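Local coordinates for glyoxalase family protein (Bacillus cereus, PDB 1ZSW) that binds zinc and belongs to the glyoxalase/bleomycin resistance/dioxygenase superfamily, though its substrate and reaction remain unknown, at residues Y117-F122 and H129-T134. Numbering follows the deposited sequence. Where two conformers were deposited one is given.
Sequences YWKERF and HSEMTT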
ATOM      1  N   TYR A 117      -5.515   4.067  22.647  1.00 26.31           N
ATOM      2  CA  TYR A 117      -5.933   5.332  22.068  1.00 26.50           C
ATOM      3  C   TYR A 117      -6.876   5.118  20.875  1.00 24.19           C
ATOM      4  O   TYR A 117      -7.954   5.715  20.763  1.00 24.70           O
ATOM      5  CB  TYR A 117      -4.701   6.164  21.647  1.00 24.42           C
ATOM      6  CG  TYR A 117      -5.109   7.353  20.826  1.00 27.28           C
ATOM      7  CD1 TYR A 117      -5.252   7.251  19.435  1.00 24.51           C
ATOM      8  CD2 TYR A 117      -5.398   8.579  21.430  1.00 26.61           C
ATOM      9  CE1 TYR A 117      -5.670   8.328  18.676  1.00 21.23           C
ATOM     10  CE2 TYR A 117      -5.808   9.664  20.683  1.00 27.44           C
ATOM     11  CZ  TYR A 117      -5.931   9.547  19.301  1.00 25.21           C
ATOM     12  OH  TYR A 117      -6.376  10.613  18.577  1.00 26.14           O
ATOM     13  N   TRP A 118      -6.460   4.238  19.959  1.00 24.14           N
ATOM     14  CA  TRP A 118      -7.259   3.918  18.785  1.00 24.18           C
ATOM     15  C   TRP A 118      -8.591   3.245  19.036  1.00 23.12           C
ATOM     16  O   TRP A 118      -9.599   3.576  18.408  1.00 24.59           O
ATOM     17  CB  TRP A 118      -6.389   3.139  17.779  1.00 22.52           C
ATOM     18  CG  TRP A 118      -5.454   4.134  17.055  1.00 20.17           C
ATOM     19  CD1 TRP A 118      -4.116   4.253  17.188  1.00 20.42           C
ATOM     20  CD2 TRP A 118      -5.868   5.093  16.096  1.00 21.64           C
ATOM     21  NE1 TRP A 118      -3.656   5.309  16.385  1.00 21.21           N
ATOM     22  CE2 TRP A 118      -4.720   5.814  15.702  1.00 20.68           C
ATOM     23  CE3 TRP A 118      -7.117   5.450  15.564  1.00 21.08           C
ATOM     24  CZ2 TRP A 118      -4.780   6.869  14.757  1.00 22.01           C
ATOM     25  CZ3 TRP A 118      -7.183   6.487  14.606  1.00 21.96           C
ATOM     26  CH2 TRP A 118      -6.009   7.197  14.254  1.00 20.86           C
ATOM     27  N   LYS A 119      -8.615   2.313  19.993  1.00 26.14           N
ATOM     28  CA  LYS A 119      -9.871   1.695  20.389  1.00 28.58           C
ATOM     29  C   LYS A 119     -10.870   2.763  20.836  1.00 28.39           C
ATOM     30  O   LYS A 119     -12.011   2.760  20.381  1.00 28.46           O
ATOM     31  CB  LYS A 119      -9.650   0.646  21.496  1.00 30.31           C
ATOM     32  CG  LYS A 119     -10.904  -0.186  21.768  1.00 34.98           C
ATOM     33  CD  LYS A 119     -10.565  -1.627  22.076  1.00 42.88           C
ATOM     34  CE  LYS A 119     -11.765  -2.533  21.780  1.00 46.99           C
ATOM     35  NZ  LYS A 119     -12.965  -2.147  22.581  1.00 51.85           N
ATOM     36  N   GLU A 120     -10.456   3.684  21.710  0.50 28.95           N
ATOM     37  CA  GLU A 120     -11.390   4.749  22.127  0.50 30.20           C
ATOM     38  C   GLU A 120     -11.824   5.630  20.958  0.50 29.32           C
ATOM     39  O   GLU A 120     -13.008   5.958  20.819  0.50 29.42           O
ATOM     40  CB  GLU A 120     -10.843   5.585  23.293  0.50 30.58           C
ATOM     41  CG  GLU A 120     -11.621   6.893  23.576  0.50 36.55           C
ATOM     42  CD  GLU A 120     -13.098   6.692  23.921  0.50 39.56           C
ATOM     43  OE1 GLU A 120     -13.445   5.706  24.616  0.50 41.95           O
ATOM     44  OE2 GLU A 120     -13.914   7.546  23.505  0.50 41.94           O
ATOM     45  N   ARG A 121     -10.874   5.986  20.093  1.00 29.68           N
ATOM     46  CA  ARG A 121     -11.198   6.817  18.938  1.00 26.88           C
ATOM     47  C   ARG A 121     -12.198   6.151  17.983  1.00 27.47           C
ATOM     48  O   ARG A 121     -13.099   6.793  17.459  1.00 27.43           O
ATOM     49  CB  ARG A 121      -9.905   7.182  18.187  1.00 24.67           C
ATOM     50  CG  ARG A 121     -10.121   8.249  17.101  1.00 25.31           C
ATOM     51  CD  ARG A 121      -8.782   8.880  16.690  1.00 23.34           C
ATOM     52  NE  ARG A 121      -9.019   9.917  15.672  1.00 23.95           N
ATOM     53  CZ  ARG A 121      -9.316  11.181  15.950  1.00 29.73           C
ATOM     54  NH1 ARG A 121      -9.520  12.046  14.962  1.00 27.36           N
ATOM     55  NH2 ARG A 121      -9.430  11.575  17.226  1.00 27.40           N
ATOM     56  N   PHE A 122     -12.028   4.849  17.764  1.00 27.65           N
ATOM     57  CA  PHE A 122     -12.936   4.090  16.934  1.00 26.91           C
ATOM     58  C   PHE A 122     -14.341   4.036  17.553  1.00 27.91           C
ATOM     59  O   PHE A 122     -15.343   4.095  16.828  1.00 28.61           O
ATOM     60  CB  PHE A 122     -12.389   2.669  16.707  1.00 26.61           C
ATOM     61  CG  PHE A 122     -11.197   2.602  15.757  1.00 25.25           C
ATOM     62  CD1 PHE A 122     -10.358   1.493  15.760  1.00 24.07           C
ATOM     63  CD2 PHE A 122     -10.930   3.641  14.858  1.00 28.74           C
ATOM     64  CE1 PHE A 122      -9.245   1.391  14.886  1.00 22.32           C
ATOM     65  CE2 PHE A 122      -9.826   3.561  13.981  1.00 24.93           C
ATOM     66  CZ  PHE A 122      -8.990   2.439  13.992  1.00 21.34           C
ATOM     67  N   HIS A 129     -14.657  -2.196  14.618  1.00 23.25           N
ATOM     68  CA  HIS A 129     -13.341  -2.605  15.112  1.00 23.50           C
ATOM     69  C   HIS A 129     -13.454  -3.798  16.030  1.00 25.99           C
ATOM     70  O   HIS A 129     -14.528  -4.053  16.595  1.00 30.24           O
ATOM     71  CB  HIS A 129     -12.626  -1.469  15.854  1.00 23.36           C
ATOM     72  CG  HIS A 129     -13.322  -1.045  17.112  1.00 25.01           C
ATOM     73  ND1 HIS A 129     -14.472  -0.301  17.094  1.00 27.49           N
ATOM     74  CD2 HIS A 129     -13.042  -1.281  18.414  1.00 30.26           C
ATOM     75  CE1 HIS A 129     -14.877  -0.081  18.334  1.00 31.45           C
ATOM     76  NE2 HIS A 129     -14.024  -0.662  19.156  1.00 28.34           N
ATOM     77  N   SER A 130     -12.338  -4.500  16.163  1.00 27.98           N
ATOM     78  CA  SER A 130     -12.221  -5.726  16.941  1.00 29.45           C
ATOM     79  C   SER A 130     -11.896  -5.380  18.381  1.00 30.03           C
ATOM     80  O   SER A 130     -11.844  -4.204  18.762  1.00 29.67           O
ATOM     81  CB  SER A 130     -11.127  -6.609  16.325  1.00 27.18           C
ATOM     82  OG  SER A 130      -9.797  -6.173  16.639  1.00 27.68           O
ATOM     83  N   GLU A 131     -11.728  -6.402  19.223  1.00 29.69           N
ATOM     84  CA  GLU A 131     -11.083  -6.167  20.487  1.00 28.76           C
ATOM     85  C   GLU A 131      -9.592  -6.345  20.288  1.00 27.67           C
ATOM     86  O   GLU A 131      -9.150  -6.772  19.208  1.00 27.33           O
ATOM     87  CB  GLU A 131     -11.616  -7.160  21.542  1.00 28.37           C
ATOM     88  CG  GLU A 131     -13.104  -6.986  21.785  1.00 33.33           C
ATOM     89  CD  GLU A 131     -13.435  -5.688  22.497  1.00 41.65           C
ATOM     90  OE1 GLU A 131     -12.738  -5.365  23.479  1.00 41.37           O
ATOM     91  OE2 GLU A 131     -14.397  -5.001  22.075  1.00 43.86           O
ATOM     92  N   MET A 132      -8.812  -6.048  21.317  1.00 28.83           N
ATOM     93  CA  MET A 132      -7.372  -6.230  21.266  0.50 28.97           C
ATOM     94  C   MET A 132      -7.010  -7.658  20.876  0.50 27.45           C
ATOM     95  O   MET A 132      -7.536  -8.613  21.428  1.00 27.78           O
ATOM     96  CB  MET A 132      -6.741  -5.873  22.604  0.50 29.45           C
ATOM     97  CG  MET A 132      -6.915  -4.408  22.996  0.50 31.86           C
ATOM     98  SD  MET A 132      -5.797  -3.355  22.040  0.50 31.77           S
ATOM     99  CE  MET A 132      -4.294  -3.582  22.997  0.50 29.03           C
ATOM    100  N   THR A 133      -6.113  -7.806  19.927  1.00 26.38           N
ATOM    101  CA  THR A 133      -5.815  -9.148  19.394  1.00 25.37           C
ATOM    102  C   THR A 133      -4.340  -9.282  18.989  1.00 24.43           C
ATOM    103  O   THR A 133      -3.490  -8.501  19.437  1.00 25.16           O
ATOM    104  CB  THR A 133      -6.853  -9.532  18.272  1.00 28.42           C
ATOM    105  OG1 THR A 133      -6.729 -10.921  17.896  1.00 28.98           O
ATOM    106  CG2 THR A 133      -6.720  -8.598  17.006  1.00 25.00           C
ATOM    107  N   THR A 134      -4.071 -10.264  18.140  0.60 23.88           N
ATOM    108  CA  THR A 134      -2.745 -10.550  17.656  0.60 24.15           C
ATOM    109  C   THR A 134      -2.943 -10.637  16.142  0.60 24.00           C
ATOM    110  O   THR A 134      -3.994 -11.090  15.687  0.60 24.37           O
ATOM    111  CB  THR A 134      -2.263 -11.859  18.301  0.60 24.66           C
ATOM    112  OG1 THR A 134      -2.196 -11.662  19.734  0.60 27.45           O
ATOM    113  CG2 THR A 134      -0.907 -12.271  17.789  0.60 23.49           C
TER
HETATM  114  O   HOH W   1     -14.948  -1.030  21.626  0.50 30.87           O
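Lys-119, on helix 112-124, reaches over to His-129 and Glu-131 on the chain that follows the helix. Both segments belong to the first glyoxalase/bleomycin resistance/dioxygenase family region, built from beta-alpha-beta-beta-beta units. The contact joins helix 112-124 to the chain just after it, which runs antiparallel beside strand 138-144. It lies at the surface, away from the zinc site.

With CG anti to the backbone N (chi1 -170°), the lysine chain runs out past the His-129 ring. It crosses the His-129 side chain at about a right angle. Lys-119 CE comes to the edge of the imidazole, 3.8 Å from His-129 CD2. Lys-119 CE also lies 3.5 Å from Ser-130 O. Beyond this, Lys-119 NZ forms a salt bridge with Glu-131, 3.2 Å from Glu-131 OE2, and meets that oxygen from above the carboxylate plane. A weaker bond goes to the other oxygen, OE1. Glu-131 points away from the helix at its CB, and a bend at chi2 (-70°) brings its carboxylate back to the lysine. A long, weak ion pair with Glu-123 gives the ammonium a second acidic neighbour.

Phe-122 meets the histidine differently. Phe-122 CB sits over one face of the His-129 ring, offset toward the rim, 3.9 Å from its centroid in a CH-pi contact. The Phe-122 and His-129 rings lie oblique, with planes at 45°. The Phe-122 side chain also touches Leu-141 and Leu-153, and its ring meets that of Phe-143, so this part of the contact adjoins the packing of the helix on the sheet.

The histidine ring is held at both nitrogens. His-129 ND1 is hydrogen-bonded to Val-127 O. At the other nitrogen is a water that lies unusually close to Lys-119 NZ, so that half of the bridge is doubtful; the water oxygen is 2.7 Å from His-129 NE2.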